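Local coordinates for protein glyceraldehyde-3-phosphate dehydrogenase (Sulfolobus solfataricus, PDB 1B7G) that catalyses the phosphorylating oxidation of D-glyceraldehyde 3-phosphate in glycolysis, using NADP in marked preference to NAD, at residues N3-G8 and E72-T77; N37-I42 and D170-K175; S138-A143 and L217-F222. The protein carries 1 engineered substitution. All coordinates share one frame; numbering follows the deposited sequence.

Interaction 1: residues N3-G8 and E72-T77; sequences NVAVNG and EDLIKT. Unlike the reference sequence in segment 72-77: Glu72 (reference Asp), Asp73 (reference Tyr).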
loop_
_atom_site.group_PDB
_atom_site.type_symbol
_atom_site.label_atom_id
_atom_site.label_comp_id
_atom_site.label_asym_id
_atom_site.label_seq_id
_atom_site.Cartn_x
_atom_site.Cartn_y
_atom_site.Cartn_z
ATOM N N ASN A 3 16.854 26.027 -0.712
ATOM C CA ASN A 3 15.873 25.807 -1.758
ATOM C C ASN A 3 16.260 24.544 -2.540
ATOM O O ASN A 3 17.345 24.535 -3.097
ATOM C CB ASN A 3 15.889 27.003 -2.740
ATOM C CG ASN A 3 15.254 28.248 -2.094
ATOM O OD1 ASN A 3 14.424 28.069 -1.207
ATOM N ND2 ASN A 3 15.639 29.440 -2.548
ATOM N N VAL A 4 15.382 23.537 -2.573
ATOM C CA VAL A 4 15.722 22.274 -3.232
ATOM C C VAL A 4 14.796 21.951 -4.396
ATOM O O VAL A 4 13.572 21.943 -4.296
ATOM C CB VAL A 4 15.652 21.060 -2.272
ATOM C CG1 VAL A 4 16.266 19.820 -2.935
ATOM C CG2 VAL A 4 16.293 21.326 -0.941
ATOM N N ALA A 5 15.440 21.587 -5.513
ATOM C CA ALA A 5 14.743 21.084 -6.688
ATOM C C ALA A 5 14.811 19.536 -6.739
ATOM O O ALA A 5 15.818 18.992 -6.328
ATOM C CB ALA A 5 15.491 21.637 -7.901
ATOM N N VAL A 6 13.822 18.854 -7.270
ATOM C CA VAL A 6 13.823 17.424 -7.534
ATOM C C VAL A 6 13.634 17.165 -9.030
ATOM O O VAL A 6 12.589 17.399 -9.613
ATOM C CB VAL A 6 12.750 16.609 -6.789
ATOM C CG1 VAL A 6 12.889 15.127 -7.087
ATOM C CG2 VAL A 6 12.836 16.852 -5.289
ATOM N N ASN A 7 14.685 16.627 -9.639
ATOM C CA ASN A 7 14.673 16.372 -11.084
ATOM C C ASN A 7 14.327 14.910 -11.323
ATOM O O ASN A 7 15.070 14.006 -10.960
ATOM C CB ASN A 7 16.021 16.809 -11.664
ATOM C CG ASN A 7 16.041 16.703 -13.188
ATOM O OD1 ASN A 7 15.011 16.412 -13.781
ATOM N ND2 ASN A 7 17.200 16.910 -13.809
ATOM N N GLY A 8 13.105 14.664 -11.783
ATOM C CA GLY A 8 12.538 13.357 -12.007
ATOM C C GLY A 8 11.537 12.934 -10.946
ATOM O O GLY A 8 11.896 12.244 -9.985
ATOM N N GLU A 72 16.023 23.748 -16.714
ATOM C CA GLU A 72 17.033 24.747 -16.445
ATOM C C GLU A 72 16.527 25.835 -15.504
ATOM O O GLU A 72 17.255 26.291 -14.615
ATOM C CB GLU A 72 17.544 25.402 -17.726
ATOM C CG GLU A 72 18.512 24.540 -18.522
ATOM C CD GLU A 72 17.811 23.458 -19.318
ATOM O OE1 GLU A 72 16.564 23.418 -19.319
ATOM O OE2 GLU A 72 18.533 22.650 -19.951
ATOM N N ASP A 73 15.296 26.286 -15.712
ATOM C CA ASP A 73 14.709 27.282 -14.827
ATOM C C ASP A 73 14.725 26.769 -13.387
ATOM O O ASP A 73 15.236 27.474 -12.499
ATOM C CB ASP A 73 13.265 27.597 -15.218
ATOM C CG ASP A 73 13.225 28.462 -16.485
ATOM O OD1 ASP A 73 14.208 29.172 -16.732
ATOM O OD2 ASP A 73 12.233 28.356 -17.208
ATOM N N LEU A 74 14.194 25.554 -13.227
ATOM C CA LEU A 74 14.083 24.903 -11.920
ATOM C C LEU A 74 15.461 24.819 -11.294
ATOM O O LEU A 74 15.666 25.177 -10.143
ATOM C CB LEU A 74 13.454 23.499 -12.032
ATOM C CG LEU A 74 13.538 22.605 -10.792
ATOM C CD1 LEU A 74 12.784 23.200 -9.608
ATOM C CD2 LEU A 74 12.995 21.192 -11.047
ATOM N N ILE A 75 16.436 24.440 -12.135
ATOM C CA ILE A 75 17.816 24.338 -11.711
ATOM C C ILE A 75 18.357 25.672 -11.237
ATOM O O ILE A 75 18.900 25.779 -10.130
ATOM C CB ILE A 75 18.704 23.726 -12.835
ATOM C CG1 ILE A 75 18.250 22.288 -13.093
ATOM C CG2 ILE A 75 20.151 23.733 -12.343
ATOM C CD1 ILE A 75 18.636 21.706 -14.431
ATOM N N LYS A 76 18.170 26.715 -12.058
ATOM C CA LYS A 76 18.619 28.062 -11.732
ATOM C C LYS A 76 18.023 28.578 -10.429
ATOM O O LYS A 76 18.730 29.166 -9.584
ATOM C CB LYS A 76 18.314 29.032 -12.890
ATOM C CG LYS A 76 19.261 29.002 -14.062
ATOM C CD LYS A 76 18.820 29.739 -15.314
ATOM C CE LYS A 76 18.245 28.840 -16.384
ATOM N NZ LYS A 76 17.884 29.535 -17.650
ATOM N N THR A 77 16.754 28.307 -10.187
ATOM C CA THR A 77 16.068 28.715 -8.963
ATOM C C THR A 77 16.479 27.984 -7.713
ATOM O O THR A 77 16.335 28.504 -6.583
ATOM C CB THR A 77 14.542 28.492 -9.158
ATOM O OG1 THR A 77 14.152 29.131 -10.364
ATOM C CG2 THR A 77 13.722 29.029 -8.003
HETATM O O HOH W 1 17.567 30.017 -4.585
#
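Ala5 and Leu74 make the apolar centre of this contact: the methyl CB of Ala5 lies 3.6 Å from both CD1 and CG of Leu74, so it sits against the branch point of the leucine rather than one tip. The second branch of Leu74 reaches along the strand, bringing CD2 4.1 Å from Val6 O. Leucine suits a helix face laid on a sheet, because its forked end covers more than one strand residue, and alanine is small enough to let it come close. With CG anti to the backbone N (chi1 168°), the fork of Leu74 is carried toward the strand and onto Ala5. At the other end of the contact, Asn3 CB lies 4.1 Å from Thr77 O. There a water bridges the segments, accepting from Asn3 ND2 at 2.9 Å and donating to Thr77 O at 2.8 Å. Thr77 OG1 bonds back to Asp73 O, a carbonyl that also takes Thr77 N. Val29 of the neighbouring strand 26-32 also touches Leu74. Strand and helix run nearly antiparallel, at 153° with their axes 8.0 Å apart. Such a helix packed on the parallel sheet, beside the strand leading to the glycine-rich turn, is characteristic of the Rossmann-type nucleotide-binding fold.

Interaction 2: residues N37-I42 and D170-K175; sequences NYEAFI and DQKEVK. With SO4 (sulfate ion), chain G.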
loop_
_atom_site.group_PDB
_atom_site.type_symbol
_atom_site.label_atom_id
_atom_site.label_comp_id
_atom_site.label_asym_id
_atom_site.label_seq_id
_atom_site.Cartn_x
_atom_site.Cartn_y
_atom_site.Cartn_z
ATOM N N ASN A 37 1.466 12.075 -16.536
ATOM C CA ASN A 37 0.699 10.924 -16.053
ATOM C C ASN A 37 0.020 11.216 -14.732
ATOM O O ASN A 37 0.063 12.384 -14.291
ATOM C CB ASN A 37 1.638 9.719 -15.990
ATOM C CG ASN A 37 2.504 9.711 -14.756
ATOM O OD1 ASN A 37 2.913 10.766 -14.259
ATOM N ND2 ASN A 37 2.718 8.505 -14.227
ATOM N N TYR A 38 -0.535 10.242 -14.050
ATOM C CA TYR A 38 -1.235 10.362 -12.799
ATOM C C TYR A 38 -0.366 10.886 -11.668
ATOM O O TYR A 38 -0.917 11.575 -10.795
ATOM C CB TYR A 38 -1.968 9.080 -12.372
ATOM C CG TYR A 38 -0.989 7.935 -12.119
ATOM C CD1 TYR A 38 -0.614 7.055 -13.109
ATOM C CD2 TYR A 38 -0.529 7.744 -10.819
ATOM C CE1 TYR A 38 0.253 6.004 -12.841
ATOM C CE2 TYR A 38 0.368 6.721 -10.553
ATOM C CZ TYR A 38 0.752 5.861 -11.561
ATOM O OH TYR A 38 1.639 4.855 -11.282
ATOM N N GLU A 39 0.943 10.618 -11.695
ATOM C CA GLU A 39 1.861 11.156 -10.716
ATOM C C GLU A 39 1.977 12.677 -10.882
ATOM O O GLU A 39 1.820 13.343 -9.862
ATOM C CB GLU A 39 3.254 10.526 -10.735
ATOM C CG GLU A 39 3.294 9.208 -9.931
ATOM C CD GLU A 39 4.353 8.255 -10.475
ATOM O OE1 GLU A 39 4.567 8.218 -11.707
ATOM O OE2 GLU A 39 4.993 7.543 -9.673
ATOM N N ALA A 40 2.152 13.185 -12.100
ATOM C CA ALA A 40 2.142 14.624 -12.321
ATOM C C ALA A 40 0.812 15.274 -11.943
ATOM O O ALA A 40 0.786 16.358 -11.350
ATOM C CB ALA A 40 2.474 14.953 -13.777
ATOM N N PHE A 41 -0.319 14.660 -12.272
ATOM C CA PHE A 41 -1.627 15.165 -11.910
ATOM C C PHE A 41 -1.701 15.405 -10.403
ATOM O O PHE A 41 -2.017 16.472 -9.876
ATOM C CB PHE A 41 -2.712 14.130 -12.283
ATOM C CG PHE A 41 -4.114 14.655 -12.068
ATOM C CD1 PHE A 41 -4.604 15.677 -12.857
ATOM C CD2 PHE A 41 -4.939 14.124 -11.099
ATOM C CE1 PHE A 41 -5.885 16.163 -12.673
ATOM C CE2 PHE A 41 -6.217 14.599 -10.902
ATOM C CZ PHE A 41 -6.699 15.632 -11.696
ATOM N N ILE A 42 -1.375 14.342 -9.668
ATOM C CA ILE A 42 -1.412 14.364 -8.212
ATOM C C ILE A 42 -0.445 15.351 -7.599
ATOM O O ILE A 42 -0.823 16.016 -6.609
ATOM C CB ILE A 42 -1.279 12.946 -7.626
ATOM C CG1 ILE A 42 -2.428 12.105 -8.150
ATOM C CG2 ILE A 42 -1.265 13.027 -6.090
ATOM C CD1 ILE A 42 -2.504 10.672 -7.685
ATOM N N ASP A 170 8.822 -2.459 -9.597
ATOM C CA ASP A 170 7.894 -2.007 -8.549
ATOM C C ASP A 170 6.460 -2.361 -8.967
ATOM O O ASP A 170 6.153 -2.590 -10.135
ATOM C CB ASP A 170 8.017 -0.533 -8.284
ATOM C CG ASP A 170 9.384 -0.237 -7.640
ATOM O OD1 ASP A 170 9.743 -1.039 -6.748
ATOM O OD2 ASP A 170 9.994 0.746 -8.089
ATOM N N GLN A 171 5.603 -2.359 -7.965
ATOM C CA GLN A 171 4.221 -2.717 -8.089
ATOM C C GLN A 171 3.435 -1.888 -9.104
ATOM O O GLN A 171 2.583 -2.472 -9.807
ATOM C CB GLN A 171 3.526 -2.627 -6.724
ATOM C CG GLN A 171 2.050 -3.046 -6.866
ATOM C CD GLN A 171 1.429 -3.231 -5.493
ATOM O OE1 GLN A 171 1.614 -4.270 -4.855
ATOM N NE2 GLN A 171 0.749 -2.172 -5.050
ATOM N N LYS A 172 3.775 -0.625 -9.286
ATOM C CA LYS A 172 3.052 0.180 -10.291
ATOM C C LYS A 172 3.452 -0.191 -11.705
ATOM O O LYS A 172 2.741 0.139 -12.659
ATOM C CB LYS A 172 3.257 1.682 -10.041
ATOM C CG LYS A 172 4.535 2.243 -10.681
ATOM C CD LYS A 172 5.013 3.486 -9.950
ATOM C CE LYS A 172 6.060 4.231 -10.742
ATOM N NZ LYS A 172 6.648 5.369 -9.985
ATOM N N GLU A 173 4.629 -0.775 -11.908
ATOM C CA GLU A 173 5.070 -1.099 -13.278
ATOM C C GLU A 173 4.283 -2.297 -13.754
ATOM O O GLU A 173 3.978 -3.244 -12.994
ATOM C CB GLU A 173 6.598 -1.249 -13.313
ATOM C CG GLU A 173 7.348 -0.227 -12.473
ATOM C CD GLU A 173 8.854 -0.327 -12.420
ATOM O OE1 GLU A 173 9.537 0.290 -13.287
ATOM O OE2 GLU A 173 9.473 -0.973 -11.524
ATOM N N VAL A 174 3.600 -2.202 -14.897
ATOM C CA VAL A 174 2.823 -3.341 -15.388
ATOM C C VAL A 174 3.440 -3.832 -16.696
ATOM O O VAL A 174 2.933 -4.768 -17.294
ATOM C CB VAL A 174 1.327 -2.996 -15.584
ATOM C CG1 VAL A 174 0.707 -2.558 -14.260
ATOM C CG2 VAL A 174 1.181 -1.930 -16.651
ATOM N N LYS A 175 4.515 -3.190 -17.172
ATOM C CA LYS A 175 5.107 -3.692 -18.426
ATOM C C LYS A 175 6.415 -4.442 -18.214
ATOM O O LYS A 175 7.098 -4.760 -19.192
ATOM C CB LYS A 175 5.286 -2.552 -19.422
ATOM C CG LYS A 175 3.914 -1.975 -19.840
ATOM C CD LYS A 175 4.094 -0.831 -20.836
ATOM C CE LYS A 175 2.742 -0.318 -21.333
ATOM N NZ LYS A 175 2.259 0.808 -20.479
HETATM S S SO4 G . 9.794 5.288 -12.087
HETATM O O1 SO4 G . 8.361 5.722 -12.003
HETATM O O2 SO4 G . 10.433 5.422 -10.736
HETATM O O3 SO4 G . 10.513 6.158 -13.078
HETATM O O4 SO4 G . 9.872 3.858 -12.542
#
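Lys172 and Tyr38 both set CG between the backbone N and the carbonyl carbon (chi1 85° and 64°), which sends their side chains toward each other between helix 38-45 and the loop after strand 157-167. The lysine then runs extended, its methylenes passing obliquely by the hydroxyl tip of Tyr38, with Tyr38 OH 3.8 Å from Lys172 CB and almost equally near CG and CD. Its ammonium meets Glu39, whose chain it crosses at about a right angle: Lys172 NZ donates to Glu39 OE2 at 2.8 Å, on the syn lone pair. A lysine suits this place, since its methylenes can pack by the tyrosine hydroxyl while the ammonium reaches on to its polar partners. Lys172 NZ also donates to O1 of a sulfate ion at 2.7 Å, and it bonds to Thr11 OG1. Asn37 ND2 holds the other carboxylate oxygen, Glu39 OE1, at 3.1 Å in a nearly straight bond, while Asn37 OD1 caps the helix weakly. Lys14 makes a second salt bridge to OE2. With two lysines on one oxygen, Glu39 is probably kept ionised; the sulfate, probably from the crystallisation liquor, also binds the amide of Thr11, a residue thought to contact NAD, consistent with a place for an anionic part of the cofactor.

Interaction 3: residues S138-A143 and L217-F222; sequences SCNTTA and LMHMHF. With SO4 (sulfate ion), chain C.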
loop_
_atom_site.group_PDB
_atom_site.type_symbol
_atom_site.label_atom_id
_atom_site.label_comp_id
_atom_site.label_asym_id
_atom_site.label_seq_id
_atom_site.Cartn_x
_atom_site.Cartn_y
_atom_site.Cartn_z
ATOM N N SER A 138 23.031 2.868 -4.523
ATOM C CA SER A 138 21.737 2.253 -4.838
ATOM C C SER A 138 21.045 1.762 -3.601
ATOM O O SER A 138 21.613 1.633 -2.503
ATOM C CB SER A 138 21.964 1.064 -5.831
ATOM O OG SER A 138 22.507 -0.029 -5.038
ATOM N N CYS A 139 19.782 1.333 -3.746
ATOM C CA CYS A 139 19.005 0.814 -2.642
ATOM C C CYS A 139 19.669 -0.389 -1.948
ATOM O O CYS A 139 19.706 -0.472 -0.733
ATOM C CB CYS A 139 17.624 0.329 -3.212
ATOM S SG CYS A 139 16.768 1.674 -4.120
ATOM N N ASN A 140 20.147 -1.376 -2.737
ATOM C CA ASN A 140 20.737 -2.547 -2.056
ATOM C C ASN A 140 22.143 -2.229 -1.585
ATOM O O ASN A 140 22.564 -2.769 -0.567
ATOM C CB ASN A 140 20.697 -3.769 -3.004
ATOM C CG ASN A 140 19.278 -4.334 -3.048
ATOM O OD1 ASN A 140 18.650 -4.510 -2.006
ATOM N ND2 ASN A 140 18.764 -4.618 -4.223
ATOM N N THR A 141 22.834 -1.270 -2.243
ATOM C CA THR A 141 24.174 -0.922 -1.746
ATOM C C THR A 141 24.021 -0.234 -0.390
ATOM O O THR A 141 24.782 -0.426 0.557
ATOM C CB THR A 141 24.907 0.004 -2.718
ATOM O OG1 THR A 141 24.904 -0.566 -4.038
ATOM C CG2 THR A 141 26.364 0.193 -2.279
ATOM N N THR A 142 22.995 0.646 -0.322
ATOM C CA THR A 142 22.712 1.330 0.947
ATOM C C THR A 142 22.465 0.369 2.079
ATOM O O THR A 142 22.933 0.568 3.206
ATOM C CB THR A 142 21.521 2.287 0.808
ATOM O OG1 THR A 142 21.806 3.315 -0.156
ATOM C CG2 THR A 142 21.191 2.973 2.132
ATOM N N ALA A 143 21.641 -0.686 1.835
ATOM C CA ALA A 143 21.304 -1.602 2.913
ATOM C C ALA A 143 22.566 -2.356 3.370
ATOM O O ALA A 143 22.750 -2.522 4.561
ATOM C CB ALA A 143 20.212 -2.576 2.446
ATOM N N LEU A 217 7.481 -6.478 -4.161
ATOM C CA LEU A 217 7.463 -5.726 -2.915
ATOM C C LEU A 217 8.798 -5.265 -2.381
ATOM O O LEU A 217 8.931 -4.104 -2.000
ATOM C CB LEU A 217 6.715 -6.561 -1.872
ATOM C CG LEU A 217 5.309 -7.032 -2.320
ATOM C CD1 LEU A 217 4.565 -7.682 -1.161
ATOM C CD2 LEU A 217 4.506 -5.836 -2.849
ATOM N N MET A 218 9.758 -6.160 -2.226
ATOM C CA MET A 218 11.015 -5.872 -1.534
ATOM C C MET A 218 12.102 -6.824 -2.050
ATOM O O MET A 218 11.753 -7.955 -2.434
ATOM C CB MET A 218 10.833 -6.246 -0.052
ATOM C CG MET A 218 10.110 -5.215 0.806
ATOM S SD MET A 218 9.932 -5.701 2.505
ATOM C CE MET A 218 8.641 -4.530 3.029
ATOM N N HIS A 219 13.327 -6.387 -1.887
ATOM C CA HIS A 219 14.490 -7.214 -2.099
ATOM C C HIS A 219 14.792 -7.949 -0.799
ATOM O O HIS A 219 14.351 -7.493 0.262
ATOM C CB HIS A 219 15.720 -6.340 -2.372
ATOM C CG HIS A 219 15.626 -5.411 -3.525
ATOM N ND1 HIS A 219 15.340 -5.804 -4.801
ATOM C CD2 HIS A 219 15.807 -4.062 -3.598
ATOM C CE1 HIS A 219 15.377 -4.791 -5.627
ATOM N NE2 HIS A 219 15.679 -3.695 -4.897
ATOM N N MET A 220 15.666 -8.961 -0.887
ATOM C CA MET A 220 16.202 -9.617 0.261
ATOM C C MET A 220 17.697 -9.876 0.093
ATOM O O MET A 220 18.214 -10.168 -0.988
ATOM C CB MET A 220 15.535 -10.929 0.728
ATOM C CG MET A 220 14.311 -10.682 1.614
ATOM S SD MET A 220 13.613 -12.157 2.327
ATOM C CE MET A 220 14.806 -12.435 3.677
ATOM N N HIS A 221 18.409 -9.756 1.242
ATOM C CA HIS A 221 19.837 -10.045 1.249
ATOM C C HIS A 221 20.164 -11.218 2.186
ATOM O O HIS A 221 19.616 -11.391 3.222
ATOM C CB HIS A 221 20.746 -8.879 1.696
ATOM C CG HIS A 221 20.647 -7.660 0.817
ATOM N ND1 HIS A 221 21.700 -6.748 0.719
ATOM C CD2 HIS A 221 19.670 -7.204 0.030
ATOM C CE1 HIS A 221 21.312 -5.789 -0.156
ATOM N NE2 HIS A 221 20.096 -6.041 -0.541
ATOM N N PHE A 222 21.201 -11.967 1.767
ATOM C CA PHE A 222 21.602 -13.116 2.621
ATOM C C PHE A 222 23.113 -12.989 2.787
ATOM O O PHE A 222 23.817 -12.916 1.771
ATOM C CB PHE A 222 21.222 -14.444 1.982
ATOM C CG PHE A 222 19.739 -14.561 1.706
ATOM C CD1 PHE A 222 18.869 -14.901 2.724
ATOM C CD2 PHE A 222 19.226 -14.265 0.457
ATOM C CE1 PHE A 222 17.502 -14.977 2.478
ATOM C CE2 PHE A 222 17.860 -14.335 0.207
ATOM C CZ PHE A 222 17.001 -14.697 1.225
HETATM S S SO4 C . 20.247 -2.265 -6.747
HETATM O O1 SO4 C . 19.486 -1.926 -7.943
HETATM O O2 SO4 C . 20.206 -3.816 -6.549
HETATM O O3 SO4 C . 19.788 -1.715 -5.474
HETATM O O4 SO4 C . 21.631 -1.841 -7.024
#
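Helix 139-143 and strand 219-222 run at 40° to each other, their axes 10.1 Å apart, and Asn140 and His219 are the residues in closest backbone register. Asn140 sets CG anti to its carbonyl carbon, beside the backbone N (chi1 -77°), which puts the amide between two histidines from alternate positions of the strand. His221 NE2 donates to Asn140 OD1 at 2.6 Å, almost straight and within the imidazole plane, although it meets the oxygen well above the amide plane. Over one face of the His219 ring, toward its rim, lies Asn140 ND2, 3.1 Å from His219 CD2. Asparagine suits this place because it can accept with one end and donate with the other: Asn140 ND2 bonds to sulfate O2 at 2.9 Å, while the backbone N of Asn140 reaches O3. Ser138 OG donates to sulfate O4 at 2.8 Å. That hydroxyl is also the N-cap, accepting from Thr141 N, so the anion rests on the start of the helix. Arg166 and His193 also bond to it, and Arg167 N bonds to His219 ND1. The sulfate occupies the site identified for inorganic phosphate. Cys139, the probable nucleophile, and His219 form the adjoining catalytic site. By fixing OD1, the bond from His221 probably sets the amide's rotation and turns ND2 to the anion.

Overall arrangement
The three contacts are all largely buried but serve different parts of the fold. Interaction 1 lies wholly within the nucleotide-binding domain, joining a sheet strand to a covering helix mainly by apolar packing, with water at its exposed end. Interaction 2 reaches from that domain to a loop of the C-terminal domain through a salt bridge, with the second subunit packed nearby. Interaction 3 sets the start of helix 139-152 against the mixed sheet and is the most central, its centre about 9 Å from the centre of the chain. Interactions 2 and 3 touch through Gln171 and Leu217, and each borders a sulfate: one held by lysine and Thr11, the other by a helix start, histidine and arginine.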